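Local coordinates for 1,3-1,4-beta-glucanase (Hordeum vulgare, PDB 1AQ0), which hydrolyses mixed-linkage 1,3-1,4-beta-D-glucans, acting as a 4-glucanohydrolase of glycosyl hydrolase family 17, at residues P13-V18 with L40-G45. Residues are numbered along the deposited sequence; the frame is centred on the assembly and turned at random.
Sequences PAASTV and LQAVGG
Ser16 OG stands between its own backbone N and C (chi1 47°), which turns the hydroxyl back along its helix and leaves CB and CA as the surface next to Ala42. Ser16 CB comes to 4.3 Å from Ala42 CB. The Ala42 methyl points at the other helix and rests against the Ala15-Ser16 backbone: its CB lies 3.8 Å from Ser16 CA, with Ser16 N and Ala15 C close by. Ala15 CB also points across and meets Ala42 CB at 4.4 Å, a small apolar touch. With the CA atoms of Ser16 and Ala42 only 5.1 Å apart, two alanines suit the interface because a lone methyl reaches the facing helix without wedging it away; the serine, at the exposed margin, can offer its hydroxyl to solvent. In the TIM barrel of this family, helix 15-25 follows strand 2-4 and helix 37-43 follows the neighbouring strand 29-32, and the contact joins the first turn of one to the last turn of the other on the outer shell. Ala14, the N-cap, starts its helix by accepting the bond from Val18 N to Ala14 O (3.1 Å). Inward, Val18 packs on Tyr5 and Leu40 on Tyr80, bulkier aliphatic groups fitting their buried places. The chain then runs on through Gly44 and Gly45; the positive phi of Gly45 (73°) is easily adopted without a CB, and its backbone is hydrogen-bonded to the backbone of Lys82.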
loop_
_atom_site.group_PDB
_atom_site.type_symbol
_atom_site.label_atom_id
_atom_site.label_comp_id
_atom_site.label_asym_id
_atom_site.label_seq_id
_atom_site.Cartn_x
_atom_site.Cartn_y
_atom_site.Cartn_z
ATOM N N PRO A 13 0.483 34.980 -16.418
ATOM C CA PRO A 13 1.894 35.237 -16.720
ATOM C C PRO A 13 2.351 34.295 -17.826
ATOM O O PRO A 13 1.707 33.279 -18.090
ATOM C CB PRO A 13 2.591 34.882 -15.401
ATOM C CG PRO A 13 1.555 35.166 -14.379
ATOM C CD PRO A 13 0.318 34.590 -15.006
ATOM N N ALA A 14 3.456 34.642 -18.480
ATOM C CA ALA A 14 4.009 33.810 -19.539
ATOM C C ALA A 14 4.370 32.452 -18.925
ATOM O O ALA A 14 4.697 32.370 -17.741
ATOM C CB ALA A 14 5.242 34.479 -20.140
ATOM N N ALA A 15 4.354 31.401 -19.738
ATOM C CA ALA A 15 4.644 30.052 -19.265
ATOM C C ALA A 15 5.981 29.907 -18.546
ATOM O O ALA A 15 6.068 29.209 -17.539
ATOM C CB ALA A 15 4.539 29.050 -20.416
ATOM N N SER A 16 7.012 30.593 -19.033
ATOM C CA SER A 16 8.342 30.522 -18.418
ATOM C C SER A 16 8.352 31.109 -17.004
ATOM O O SER A 16 9.118 30.676 -16.143
ATOM C CB SER A 16 9.372 31.233 -19.298
ATOM O OG SER A 16 8.878 32.494 -19.716
ATOM N N THR A 17 7.508 32.107 -16.775
ATOM C CA THR A 17 7.402 32.733 -15.463
ATOM C C THR A 17 6.665 31.773 -14.524
ATOM O O THR A 17 7.040 31.616 -13.359
ATOM C CB THR A 17 6.634 34.058 -15.559
ATOM O OG1 THR A 17 7.322 34.927 -16.466
ATOM C CG2 THR A 17 6.510 34.725 -14.197
ATOM N N VAL A 18 5.641 31.106 -15.047
ATOM C CA VAL A 18 4.867 30.161 -14.255
ATOM C C VAL A 18 5.775 29.021 -13.805
ATOM O O VAL A 18 5.767 28.638 -12.635
ATOM C CB VAL A 18 3.651 29.612 -15.039
ATOM C CG1 VAL A 18 2.864 28.623 -14.177
ATOM C CG2 VAL A 18 2.741 30.766 -15.466
ATOM N N LEU A 40 5.224 23.340 -22.452
ATOM C CA LEU A 40 6.106 22.190 -22.644
ATOM C C LEU A 40 7.538 22.617 -22.959
ATOM O O LEU A 40 8.489 21.976 -22.525
ATOM C CB LEU A 40 5.550 21.245 -23.713
ATOM C CG LEU A 40 4.277 20.510 -23.286
ATOM C CD1 LEU A 40 3.741 19.683 -24.424
ATOM C CD2 LEU A 40 4.572 19.623 -22.089
ATOM N N GLN A 41 7.687 23.737 -23.660
ATOM C CA GLN A 41 9.012 24.254 -23.995
ATOM C C GLN A 41 9.690 24.781 -22.726
ATOM O O GLN A 41 10.861 24.497 -22.475
ATOM C CB GLN A 41 8.903 25.355 -25.068
ATOM C CG GLN A 41 8.576 24.807 -26.478
ATOM C CD GLN A 41 7.993 25.847 -27.442
ATOM O OE1 GLN A 41 8.427 27.000 -27.478
ATOM N NE2 GLN A 41 7.009 25.429 -28.235
ATOM N N ALA A 42 8.919 25.468 -21.887
ATOM C CA ALA A 42 9.422 26.050 -20.644
ATOM C C ALA A 42 9.698 25.074 -19.491
ATOM O O ALA A 42 10.569 25.329 -18.661
ATOM C CB ALA A 42 8.480 27.144 -20.175
ATOM N N VAL A 43 8.956 23.975 -19.427
ATOM C CA VAL A 43 9.130 23.009 -18.344
ATOM C C VAL A 43 10.266 22.007 -18.583
ATOM O O VAL A 43 10.684 21.310 -17.663
ATOM C CB VAL A 43 7.787 22.266 -18.034
ATOM C CG1 VAL A 43 7.467 21.234 -19.110
ATOM C CG2 VAL A 43 7.823 21.634 -16.650
ATOM N N GLY A 44 10.768 21.936 -19.813
ATOM C CA GLY A 44 11.847 21.012 -20.119
ATOM C C GLY A 44 13.124 21.292 -19.345
ATOM O O GLY A 44 13.504 22.446 -19.154
ATOM N N GLY A 45 13.766 20.232 -18.867
ATOM C CA GLY A 45 15.011 20.373 -18.128
ATOM C C GLY A 45 14.919 20.937 -16.719
ATOM O O GLY A 45 15.947 21.255 -16.113
#